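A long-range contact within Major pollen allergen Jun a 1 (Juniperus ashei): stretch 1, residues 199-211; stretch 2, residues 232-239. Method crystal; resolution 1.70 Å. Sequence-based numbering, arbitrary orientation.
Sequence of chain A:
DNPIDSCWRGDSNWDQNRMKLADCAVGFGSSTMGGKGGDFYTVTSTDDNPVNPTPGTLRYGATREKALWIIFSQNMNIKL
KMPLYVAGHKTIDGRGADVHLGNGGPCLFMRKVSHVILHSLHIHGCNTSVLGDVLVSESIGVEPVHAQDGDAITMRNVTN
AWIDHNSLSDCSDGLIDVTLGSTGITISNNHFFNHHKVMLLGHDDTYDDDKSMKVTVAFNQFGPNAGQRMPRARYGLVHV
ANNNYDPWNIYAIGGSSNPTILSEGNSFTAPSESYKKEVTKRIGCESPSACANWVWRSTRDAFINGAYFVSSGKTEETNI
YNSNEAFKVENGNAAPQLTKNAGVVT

Stretch 1, residues 199-211: MLLGHDDTYDDDK
Stretch 2 232-239: RARYGLVH

The shortest hydrogen bond between the stretches runs from Tyr 235 OH to Asp 205 O, 2.5 Å. Strand 199-201 and the strand that starts at Arg 232 run parallel, their axes 10° apart and 4.9 Å at closest approach, with Leu 200 paired to Arg 232 (CA-CA 5.2 Å) and Leu 201 to Ala 233 (4.7 Å). Near-linear bonds fix this register: Leu 201 N to Arg 232 O, 2.8 Å, 178°; Arg 232 N to Met 199 O, 3.0 Å, 175°. Arg 234 N to Leu 201 O (3.0 Å, 149°) extends the ladder.

The extended Arg 234 side chain (m, t, t, chi4 83°) carries NH1 to Gly 202 O, 2.9 Å, near the guanidinium plane. Gly 202 (phi/psi 98/119) suits its place because a CB would lie 3.0 Å from Arg 234 O. Water 1 donates to Gly 202 O (2.9 Å) and accepts from Arg 232 NH1 (3.2 Å).

Beyond the strands, Tyr 235 (phi/psi 64/-48; chi1 m, chi2 -59°) lays its ring against the 204-211 loop and 3-10 turn. Asp 208 CA sits 3.6 Å from the ring centroid, 8° off the normal, a CH-pi contact. At Gly 236 (-92/-147), a CB would lie 2.8 Å from Asp 210 O. Buried Leu 201 (m, t) packs CD1 against Val 238 CG2 (chi1 t), 3.5 Å. The contact buries 735 Å².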

# COMPACT_ATOMS: atom_id res chain seq x y z
N MET A 199 8.29 0.99 1.79
CA MET A 199 7.04 1.42 2.42
C MET A 199 7.32 2.10 3.76
O MET A 199 7.95 1.50 4.61
CB MET A 199 6.16 0.18 2.59
CG MET A 199 4.86 0.41 3.32
SD MET A 199 3.99 -1.14 3.62
CE MET A 199 4.25 -2.03 2.11
N LEU A 200 6.86 3.34 3.89
CA LEU A 200 7.02 4.20 5.04
C LEU A 200 5.65 4.35 5.70
O LEU A 200 4.73 4.90 5.07
CB LEU A 200 7.57 5.56 4.63
CG LEU A 200 8.46 6.30 5.62
CD1 LEU A 200 9.53 5.37 6.19
CD2 LEU A 200 9.10 7.51 4.95
N LEU A 201 5.49 3.85 6.92
CA LEU A 201 4.23 4.05 7.64
C LEU A 201 4.53 4.96 8.84
O LEU A 201 4.99 4.50 9.88
CB LEU A 201 3.62 2.73 8.06
CG LEU A 201 3.48 1.61 7.04
CD1 LEU A 201 2.98 0.31 7.66
CD2 LEU A 201 2.54 2.03 5.91
N GLY A 202 4.29 6.26 8.72
CA GLY A 202 4.66 7.27 9.71
C GLY A 202 5.97 7.94 9.30
O GLY A 202 6.99 7.26 9.19
N HIS A 203 5.97 9.24 9.07
CA HIS A 203 7.04 9.99 8.46
C HIS A 203 8.05 10.62 9.39
O HIS A 203 9.24 10.66 9.05
CB HIS A 203 6.45 11.15 7.62
CG HIS A 203 7.23 11.36 6.35
ND1 HIS A 203 6.82 10.86 5.14
CD2 HIS A 203 8.40 12.00 6.12
CE1 HIS A 203 7.70 11.19 4.21
NE2 HIS A 203 8.67 11.89 4.77
N ASP A 204 7.66 11.16 10.54
CA ASP A 204 8.73 11.74 11.36
C ASP A 204 8.66 11.25 12.81
O ASP A 204 7.60 10.80 13.27
CB ASP A 204 8.71 13.27 11.31
CG ASP A 204 7.39 13.88 10.93
OD1 ASP A 204 6.34 13.46 11.47
OD2 ASP A 204 7.39 14.81 10.09
N ASP A 205 9.79 11.33 13.51
CA ASP A 205 9.89 10.97 14.91
C ASP A 205 9.26 12.07 15.77
O ASP A 205 9.10 11.93 16.98
CB ASP A 205 11.32 10.72 15.37
CG ASP A 205 12.30 11.82 15.02
OD1 ASP A 205 11.94 13.01 15.12
OD2 ASP A 205 13.45 11.48 14.65
N THR A 206 8.92 13.16 15.10
CA THR A 206 8.26 14.29 15.72
C THR A 206 6.75 14.09 15.80
O THR A 206 6.10 14.49 16.77
CB THR A 206 8.60 15.56 14.91
OG1 THR A 206 7.59 15.81 13.93
CG2 THR A 206 9.90 15.32 14.14
N TYR A 207 6.15 13.46 14.78
CA TYR A 207 4.70 13.38 14.74
C TYR A 207 4.10 12.23 15.55
O TYR A 207 3.70 11.20 15.00
CB TYR A 207 4.23 13.24 13.28
CG TYR A 207 2.76 13.61 13.14
CD1 TYR A 207 2.37 14.95 13.09
CD2 TYR A 207 1.79 12.63 13.06
CE1 TYR A 207 1.04 15.28 12.96
CE2 TYR A 207 0.45 12.96 12.94
CZ TYR A 207 0.08 14.29 12.89
OH TYR A 207 -1.25 14.63 12.77
N ASP A 208 4.01 12.40 16.87
CA ASP A 208 3.46 11.31 17.69
C ASP A 208 1.97 11.15 17.50
O ASP A 208 1.32 10.24 18.05
CB ASP A 208 3.82 11.56 19.16
CG ASP A 208 4.09 13.04 19.39
OD1 ASP A 208 5.07 13.56 18.81
OD2 ASP A 208 3.31 13.66 20.14
N ASP A 209 1.32 11.99 16.69
CA ASP A 209 -0.12 11.72 16.50
C ASP A 209 -0.34 10.49 15.62
O ASP A 209 -1.44 9.97 15.47
CB ASP A 209 -0.82 12.97 15.98
CG ASP A 209 -1.15 13.92 17.12
OD1 ASP A 209 -0.95 13.53 18.29
OD2 ASP A 209 -1.62 15.05 16.84
N ASP A 210 0.74 9.97 15.03
CA ASP A 210 0.67 8.70 14.33
C ASP A 210 0.49 7.54 15.30
O ASP A 210 0.35 6.39 14.86
CB ASP A 210 1.94 8.49 13.50
CG ASP A 210 1.89 9.31 12.22
OD1 ASP A 210 0.75 9.64 11.79
OD2 ASP A 210 2.98 9.61 11.70
N LYS A 211 0.47 7.79 16.62
CA LYS A 211 0.20 6.70 17.56
C LYS A 211 -1.14 6.02 17.31
O LYS A 211 -1.29 4.85 17.70
CB LYS A 211 0.28 7.19 19.02
CG LYS A 211 1.73 7.33 19.47
CD LYS A 211 1.85 7.77 20.91
CE LYS A 211 3.03 8.70 21.12
NZ LYS A 211 3.81 8.35 22.34
N ARG A 232 8.75 -0.03 7.02
CA ARG A 232 9.39 0.76 8.08
C ARG A 232 8.27 1.56 8.75
O ARG A 232 7.62 2.37 8.08
CB ARG A 232 10.50 1.68 7.59
CG ARG A 232 11.26 2.39 8.73
CD ARG A 232 11.77 3.74 8.28
NE ARG A 232 12.78 4.29 9.18
CZ ARG A 232 12.53 4.87 10.35
NH1 ARG A 232 11.29 5.00 10.80
NH2 ARG A 232 13.52 5.34 11.10
N ALA A 233 8.06 1.33 10.04
CA ALA A 233 6.97 1.96 10.78
C ALA A 233 7.42 2.88 11.91
O ALA A 233 8.50 2.68 12.48
CB ALA A 233 6.12 0.84 11.38
N ARG A 234 6.61 3.86 12.28
CA ARG A 234 6.81 4.71 13.45
C ARG A 234 5.52 4.88 14.24
O ARG A 234 4.48 5.05 13.60
CB ARG A 234 7.23 6.13 13.08
CG ARG A 234 8.58 6.35 12.45
CD ARG A 234 8.84 7.86 12.34
NE ARG A 234 10.20 8.09 11.87
CZ ARG A 234 10.62 8.06 10.62
NH1 ARG A 234 9.79 7.82 9.61
NH2 ARG A 234 11.90 8.28 10.35
N TYR A 235 5.58 4.88 15.57
CA TYR A 235 4.48 5.22 16.46
C TYR A 235 3.26 4.32 16.44
O TYR A 235 2.74 3.95 17.50
CB TYR A 235 3.97 6.64 16.08
CG TYR A 235 4.94 7.68 16.60
CD1 TYR A 235 5.17 7.71 17.97
CD2 TYR A 235 5.60 8.58 15.79
CE1 TYR A 235 6.04 8.63 18.53
CE2 TYR A 235 6.49 9.51 16.34
CZ TYR A 235 6.70 9.52 17.71
OH TYR A 235 7.56 10.42 18.30
N GLY A 236 2.69 3.95 15.30
CA GLY A 236 1.41 3.25 15.37
C GLY A 236 1.50 1.74 15.41
O GLY A 236 2.43 1.14 15.94
N LEU A 237 0.51 1.08 14.82
CA LEU A 237 0.39 -0.37 14.86
C LEU A 237 0.36 -0.94 13.46
O LEU A 237 -0.45 -0.46 12.65
CB LEU A 237 -0.93 -0.71 15.56
CG LEU A 237 -1.50 -2.12 15.55
CD1 LEU A 237 -0.55 -3.09 16.23
CD2 LEU A 237 -2.86 -2.15 16.25
N VAL A 238 1.20 -1.93 13.18
CA VAL A 238 1.13 -2.56 11.86
C VAL A 238 1.04 -4.07 12.01
O VAL A 238 1.91 -4.65 12.67
CB VAL A 238 2.35 -2.26 10.97
CG1 VAL A 238 2.02 -2.72 9.55
CG2 VAL A 238 2.73 -0.80 10.99
N HIS A 239 0.03 -4.67 11.41
CA HIS A 239 -0.10 -6.12 11.33
C HIS A 239 0.48 -6.61 10.00
O HIS A 239 -0.06 -6.29 8.95
CB HIS A 239 -1.56 -6.54 11.50
CG HIS A 239 -1.80 -8.01 11.56
ND1 HIS A 239 -2.91 -8.62 11.05
CD2 HIS A 239 -1.01 -8.99 12.09
CE1 HIS A 239 -2.83 -9.93 11.24
NE2 HIS A 239 -1.69 -10.18 11.88
O HOH W 1 8.47 4.77 9.36
O HOH W 2 0.70 2.96 19.11